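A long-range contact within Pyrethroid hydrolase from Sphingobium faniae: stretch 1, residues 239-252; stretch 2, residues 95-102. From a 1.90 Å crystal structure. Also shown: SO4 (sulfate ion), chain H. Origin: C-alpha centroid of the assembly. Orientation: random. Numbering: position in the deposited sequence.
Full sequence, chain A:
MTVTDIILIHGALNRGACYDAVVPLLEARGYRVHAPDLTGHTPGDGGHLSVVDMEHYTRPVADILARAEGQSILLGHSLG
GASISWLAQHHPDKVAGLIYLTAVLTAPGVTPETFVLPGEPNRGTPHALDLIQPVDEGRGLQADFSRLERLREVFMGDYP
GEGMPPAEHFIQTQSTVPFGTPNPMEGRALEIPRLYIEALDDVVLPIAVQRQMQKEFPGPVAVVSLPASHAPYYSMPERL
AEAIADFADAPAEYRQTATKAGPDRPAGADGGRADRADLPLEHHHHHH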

ATOM      1  N   ARG A 239      11.107   0.469  13.901  1.00 19.43           N
ATOM      2  CA  ARG A 239      10.651  -0.913  13.967  1.00 20.73           C
ATOM      3  C   ARG A 239      10.155  -1.379  12.612  1.00 24.30           C
ATOM      4  O   ARG A 239      10.367  -2.537  12.221  1.00 19.67           O
ATOM      5  CB  ARG A 239       9.530  -1.063  15.001  1.00 22.65           C
ATOM      6  CG  ARG A 239      10.026  -1.018  16.454  1.00 30.01           C
ATOM      7  CD  ARG A 239       8.933  -0.873  17.512  1.00 22.29           C
ATOM      8  NE  ARG A 239       8.564   0.535  17.710  1.00 29.94           N
ATOM      9  CZ  ARG A 239       7.678   0.989  18.610  1.00 33.31           C
ATOM     10  NH1 ARG A 239       7.070   0.162  19.454  1.00 23.71           N
ATOM     11  NH2 ARG A 239       7.408   2.293  18.678  1.00 25.50           N
ATOM     12  N   LEU A 240       9.498  -0.479  11.881  1.00 19.80           N
ATOM     13  CA  LEU A 240       8.950  -0.819  10.580  1.00 19.19           C
ATOM     14  C   LEU A 240      10.047  -1.057   9.574  1.00 22.25           C
ATOM     15  O   LEU A 240      10.040  -2.073   8.877  1.00 18.01           O
ATOM     16  CB  LEU A 240       8.017   0.299  10.097  1.00 16.04           C
ATOM     17  CG  LEU A 240       7.450   0.082   8.702  1.00 20.11           C
ATOM     18  CD1 LEU A 240       6.739  -1.282   8.645  1.00 20.95           C
ATOM     19  CD2 LEU A 240       6.499   1.222   8.291  1.00 15.83           C
ATOM     20  N   ALA A 241      11.018  -0.134   9.503  1.00 18.78           N
ATOM     21  CA  ALA A 241      12.124  -0.295   8.572  1.00 20.08           C
ATOM     22  C   ALA A 241      12.969  -1.522   8.913  1.00 23.28           C
ATOM     23  O   ALA A 241      13.503  -2.181   8.010  1.00 23.05           O
ATOM     24  CB  ALA A 241      12.987   0.982   8.538  1.00 25.60           C
ATOM     25  N   GLU A 242      13.124  -1.821  10.208  1.00 21.41           N
ATOM     26  CA  GLU A 242      13.844  -3.027  10.630  1.00 26.61           C
ATOM     27  C   GLU A 242      13.209  -4.287  10.046  1.00 28.59           C
ATOM     28  O   GLU A 242      13.900  -5.163   9.507  1.00 28.64           O
ATOM     29  CB  GLU A 242      13.869  -3.117  12.156  1.00 24.10           C
ATOM     30  CG  GLU A 242      14.555  -4.383  12.677  1.00 37.17           C
ATOM     31  CD  GLU A 242      14.620  -4.439  14.204  1.00 47.12           C
ATOM     32  OE1 GLU A 242      13.929  -3.629  14.861  1.00 51.18           O
ATOM     33  OE2 GLU A 242      15.334  -5.311  14.748  1.00 50.07           O
ATOM     34  N   ALA A 243      11.889  -4.418  10.186  1.00 26.24           N
ATOM     35  CA  ALA A 243      11.219  -5.602   9.664  1.00 24.34           C
ATOM     36  C   ALA A 243      11.306  -5.645   8.147  1.00 25.98           C
ATOM     37  O   ALA A 243      11.468  -6.718   7.567  1.00 26.13           O
ATOM     38  CB  ALA A 243       9.768  -5.627  10.126  1.00 23.61           C
ATOM     39  N   ILE A 244      11.207  -4.488   7.477  1.00 19.77           N
ATOM     40  CA  ILE A 244      11.332  -4.492   6.015  1.00 23.79           C
ATOM     41  C   ILE A 244      12.722  -4.959   5.587  1.00 24.26           C
ATOM     42  O   ILE A 244      12.864  -5.747   4.642  1.00 19.68           O
ATOM     43  CB  ILE A 244      11.006  -3.107   5.418  1.00 18.51           C
ATOM     44  CG1 ILE A 244       9.553  -2.719   5.686  1.00 21.51           C
ATOM     45  CG2 ILE A 244      11.284  -3.090   3.938  1.00 19.98           C
ATOM     46  CD1 ILE A 244       9.293  -1.183   5.600  1.00 24.10           C
ATOM     47  N   ALA A 245      13.765  -4.456   6.250  1.00 23.58           N
ATOM     48  CA  ALA A 245      15.135  -4.795   5.854  1.00 24.04           C
ATOM     49  C   ALA A 245      15.461  -6.273   6.138  1.00 26.60           C
ATOM     50  O   ALA A 245      16.120  -6.940   5.320  1.00 27.85           O
ATOM     51  CB  ALA A 245      16.114  -3.833   6.531  1.00 21.70           C
ATOM     52  N   ASP A 246      14.987  -6.813   7.268  1.00 25.73           N
ATOM     53  CA  ASP A 246      15.174  -8.246   7.543  1.00 25.29           C
ATOM     54  C   ASP A 246      14.524  -9.109   6.466  1.00 28.08           C
ATOM     55  O   ASP A 246      15.041 -10.176   6.127  1.00 29.04           O
ATOM     56  CB  ASP A 246      14.625  -8.603   8.919  1.00 26.08           C
ATOM     57  CG  ASP A 246      15.350  -7.878  10.017  1.00 27.44           C
ATOM     58  OD1 ASP A 246      16.439  -7.352   9.710  1.00 29.88           O
ATOM     59  OD2 ASP A 246      14.843  -7.798  11.159  1.00 24.96           O
ATOM     60  N   PHE A 247      13.354  -8.692   5.957  1.00 24.21           N
ATOM     61  CA  PHE A 247      12.735  -9.389   4.836  1.00 24.26           C
ATOM     62  C   PHE A 247      13.571  -9.248   3.572  1.00 27.76           C
ATOM     63  O   PHE A 247      13.816 -10.228   2.866  1.00 32.52           O
ATOM     64  CB  PHE A 247      11.304  -8.863   4.614  1.00 24.61           C
ATOM     65  CG  PHE A 247      10.543  -9.570   3.508  1.00 26.54           C
ATOM     66  CD1 PHE A 247      10.161 -10.897   3.647  1.00 22.83           C
ATOM     67  CD2 PHE A 247      10.162  -8.888   2.357  1.00 22.90           C
ATOM     68  CE1 PHE A 247       9.457 -11.549   2.634  1.00 23.49           C
ATOM     69  CE2 PHE A 247       9.451  -9.524   1.350  1.00 20.59           C
ATOM     70  CZ  PHE A 247       9.099 -10.863   1.489  1.00 24.78           C
ATOM     71  N   ALA A 248      14.012  -8.029   3.262  1.00 26.54           N
ATOM     72  CA  ALA A 248      14.776  -7.834   2.036  1.00 28.85           C
ATOM     73  C   ALA A 248      16.061  -8.646   2.052  1.00 32.39           C
ATOM     74  O   ALA A 248      16.482  -9.155   1.004  1.00 33.09           O
ATOM     75  CB  ALA A 248      15.098  -6.360   1.852  1.00 28.12           C
ATOM     76  N   ASP A 249      16.660  -8.818   3.242  1.00 29.77           N
ATOM     77  CA  ASP A 249      17.932  -9.541   3.375  1.00 33.15           C
ATOM     78  C   ASP A 249      17.814 -10.998   2.949  1.00 34.47           C
ATOM     79  O   ASP A 249      18.805 -11.601   2.510  1.00 37.80           O
ATOM     80  CB  ASP A 249      18.430  -9.496   4.821  1.00 29.91           C
ATOM     81  CG  ASP A 249      18.970  -8.126   5.248  1.00 29.79           C
ATOM     82  OD1 ASP A 249      19.065  -7.165   4.430  1.00 24.30           O
ATOM     83  OD2 ASP A 249      19.263  -8.018   6.463  1.00 30.87           O
ATOM     84  N   ALA A 250      16.643 -11.600   3.142  1.00 30.25           N
ATOM     85  CA  ALA A 250      16.409 -12.988   2.764  1.00 31.64           C
ATOM     86  C   ALA A 250      14.914 -13.252   2.741  1.00 32.11           C
ATOM     87  O   ALA A 250      14.386 -13.835   3.693  1.00 26.53           O
ATOM     88  CB  ALA A 250      17.067 -13.956   3.747  1.00 34.31           C
ATOM     89  N   PRO A 251      14.198 -12.865   1.687  1.00 37.26           N
ATOM     90  CA  PRO A 251      12.731 -12.985   1.748  1.00 33.64           C
ATOM     91  C   PRO A 251      12.289 -14.433   1.726  1.00 31.84           C
ATOM     92  O   PRO A 251      11.271 -14.784   2.338  1.00 26.41           O
ATOM     93  CB  PRO A 251      12.257 -12.202   0.509  1.00 33.05           C
ATOM     94  CG  PRO A 251      13.412 -12.247  -0.421  1.00 29.93           C
ATOM     95  CD  PRO A 251      14.662 -12.232   0.441  1.00 32.13           C
ATOM     96  N   ALA A 252      13.077 -15.301   1.097  1.00 38.57           N
ATOM     97  CA  ALA A 252      12.738 -16.714   1.042  1.00 37.64           C
ATOM     98  C   ALA A 252      12.759 -17.381   2.419  1.00 40.35           C
ATOM     99  O   ALA A 252      12.020 -18.344   2.624  1.00 42.96           O
ATOM    100  CB  ALA A 252      13.699 -17.428   0.092  1.00 38.57           C
TER
HETATM  101  S   SO4 H 302      10.419   3.503  16.552  1.00 34.49           S
HETATM  102  O1  SO4 H 302      10.592   4.447  15.453  1.00 27.64           O
HETATM  103  O2  SO4 H 302      10.244   2.155  15.989  1.00 27.27           O
HETATM  104  O3  SO4 H 302       9.294   3.946  17.359  1.00 25.21           O
HETATM  105  O4  SO4 H 302      11.615   3.490  17.407  1.00 33.13           O
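Stretch 2 (95-102) VAGLIYLT

The most telling residue in this contact is one without a side chain. At Gly97 the strand leaves room for the ring of Phe247, whose CE2 lies 3.8 Å from Gly97 CA; a CB built there in ideal geometry would point toward the helix and fall 2.7 Å from Phe247 CE2, a clash, and 3.5 Å from Pro251 CB, which is tight. The rule to read here is that a small position on the strand buys a large residue on the helix.

Around that exchange the architecture is simple. Stretch 2 turns a corner at Ala96 and then runs as an extended strand through Leu101, with phi/psi close to -120/120 at Leu98 and Ile99 and a more stretched -166/151 at Gly97. It lies nearly antiparallel to the helix of stretch 1, with a crossing angle of 160° and the axes 9.6 Å apart at closest approach. As the helix advances, its partners therefore step backward along the strand: Leu240 faces Leu101, Ile244 faces Ile99, and Phe247 reaches Ile99 and Gly97.

Two periodicities make this match. On the strand, alternation turns the CA-to-CB bonds of Ile99 and Leu101 toward the helix and that of Leu98 away; at Gly97, where a CB would also point toward the helix, there is none. On the helix, steps of four and three bring Leu240, Ile244 and Phe247 to the same side, while the i to i+4 ladder, such as Ile244 N to Leu240 O at 3.0 Å, satisfies the backbone internally. No hydrogen bond crosses between the stretches; the fit is one of apolar packing.

Ile99 is the centre of that packing, with 71 Å² covered. In its m,t rotamer its CD1 lies 3.7 Å from Ile244 CG2 and also 3.6 Å from Phe247 CD2, and its CG1 comes closest to that ring, 3.4 Å from Phe247 CD2, so one strand side chain serves two helix residues three apart, Ile244 and Phe247. Phe247, chi1 t, covers Gly97 and also meets the backbone beyond it: Leu98 N sits at the ring edge, 3.8 Å from Phe247 CE2. At the other end of the strand, two leucines in the same t,p rotamer meet through their methyls, Leu240 CD2 to Leu101 CD2 at 3.8 Å. The CA-to-CB bond of Leu240 points sideways, but the end of the side chain comes nearer to the strand.

Past the helix, Pro251 extends the contact to the corner of stretch 2, with its CG 3.5 Å from Ala96 O. The whole arrangement buries 341 Å², counting both sides.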

ATOM      1  N   VAL A  95      10.766  -8.783  -9.195  1.00 30.51           N
ATOM      2  CA  VAL A  95      10.328  -8.693  -7.811  1.00 24.97           C
ATOM      3  C   VAL A  95      10.756  -9.965  -7.092  1.00 27.81           C
ATOM      4  O   VAL A  95      10.392 -11.073  -7.498  1.00 31.41           O
ATOM      5  CB  VAL A  95       8.806  -8.491  -7.709  1.00 28.45           C
ATOM      6  CG1 VAL A  95       8.393  -8.373  -6.246  1.00 20.88           C
ATOM      7  CG2 VAL A  95       8.360  -7.224  -8.518  1.00 24.13           C
ATOM      8  N   ALA A  96      11.550  -9.794  -6.045  1.00 29.14           N
ATOM      9  CA  ALA A  96      11.995 -10.852  -5.145  1.00 28.48           C
ATOM     10  C   ALA A  96      11.120 -11.002  -3.905  1.00 26.17           C
ATOM     11  O   ALA A  96      11.275 -11.993  -3.181  1.00 28.37           O
ATOM     12  CB  ALA A  96      13.441 -10.596  -4.713  1.00 24.34           C
ATOM     13  N   GLY A  97      10.264 -10.029  -3.599  1.00 20.98           N
ATOM     14  CA  GLY A  97       9.461 -10.093  -2.392  1.00 24.26           C
ATOM     15  C   GLY A  97       8.322  -9.096  -2.395  1.00 21.15           C
ATOM     16  O   GLY A  97       8.415  -8.019  -2.995  1.00 28.32           O
ATOM     17  N   LEU A  98       7.244  -9.451  -1.702  1.00 18.08           N
ATOM     18  CA  LEU A  98       6.062  -8.594  -1.592  1.00 22.16           C
ATOM     19  C   LEU A  98       5.745  -8.325  -0.129  1.00 19.45           C
ATOM     20  O   LEU A  98       5.602  -9.257   0.665  1.00 22.82           O
ATOM     21  CB  LEU A  98       4.842  -9.234  -2.273  1.00 18.52           C
ATOM     22  CG  LEU A  98       4.926  -9.349  -3.799  1.00 20.70           C
ATOM     23  CD1 LEU A  98       3.746 -10.142  -4.338  1.00 19.31           C
ATOM     24  CD2 LEU A  98       4.995  -7.972  -4.479  1.00 23.61           C
ATOM     25  N   ILE A  99       5.603  -7.057   0.223  1.00 18.03           N
ATOM     26  CA  ILE A  99       5.278  -6.670   1.584  1.00 13.10           C
ATOM     27  C   ILE A  99       3.948  -5.933   1.580  1.00 18.82           C
ATOM     28  O   ILE A  99       3.835  -4.868   0.962  1.00 20.24           O
ATOM     29  CB  ILE A  99       6.368  -5.775   2.179  1.00 18.90           C
ATOM     30  CG1 ILE A  99       7.732  -6.475   2.159  1.00 16.67           C
ATOM     31  CG2 ILE A  99       6.003  -5.390   3.599  1.00 18.30           C
ATOM     32  CD1 ILE A  99       8.794  -5.611   2.733  1.00 19.35           C
ATOM     33  N   TYR A 100       2.972  -6.450   2.323  1.00 20.15           N
ATOM     34  CA  TYR A 100       1.646  -5.840   2.447  1.00 19.02           C
ATOM     35  C   TYR A 100       1.525  -5.211   3.833  1.00 15.52           C
ATOM     36  O   TYR A 100       1.332  -5.919   4.829  1.00 21.78           O
ATOM     37  CB  TYR A 100       0.539  -6.871   2.197  1.00 17.51           C
ATOM     38  CG  TYR A 100       0.523  -7.447   0.810  1.00 16.14           C
ATOM     39  CD1 TYR A 100       1.375  -8.488   0.454  1.00 21.39           C
ATOM     40  CD2 TYR A 100      -0.323  -6.950  -0.151  1.00 18.51           C
ATOM     41  CE1 TYR A 100       1.367  -9.038  -0.799  1.00 15.52           C
ATOM     42  CE2 TYR A 100      -0.331  -7.476  -1.414  1.00 20.19           C
ATOM     43  CZ  TYR A 100       0.528  -8.516  -1.745  1.00 23.57           C
ATOM     44  OH  TYR A 100       0.496  -9.067  -3.010  1.00 19.69           O
ATOM     45  N   LEU A 101       1.594  -3.886   3.898  1.00 16.10           N
ATOM     46  CA  LEU A 101       1.586  -3.135   5.152  1.00 16.88           C
ATOM     47  C   LEU A 101       0.174  -2.622   5.418  1.00 18.90           C
ATOM     48  O   LEU A 101      -0.224  -1.566   4.904  1.00 21.13           O
ATOM     49  CB  LEU A 101       2.611  -1.994   5.107  1.00 14.54           C
ATOM     50  CG  LEU A 101       2.625  -1.026   6.294  1.00 17.49           C
ATOM     51  CD1 LEU A 101       2.812  -1.728   7.657  1.00 14.68           C
ATOM     52  CD2 LEU A 101       3.683   0.044   6.089  1.00 20.11           C
ATOM     53  N   THR A 102      -0.531  -3.328   6.316  1.00 22.65           N
ATOM     54  CA  THR A 102      -1.968  -3.213   6.581  1.00 16.86           C
ATOM     55  C   THR A 102      -2.617  -2.823   5.263  1.00 18.31           C
ATOM     56  O   THR A 102      -3.246  -1.763   5.122  1.00 21.09           O
ATOM     57  CB  THR A 102      -2.240  -2.285   7.787  1.00 21.71           C
ATOM     58  OG1 THR A 102      -3.633  -2.309   8.132  1.00 21.43           O
ATOM     59  CG2 THR A 102      -1.754  -0.820   7.573  1.00 20.39           C
TER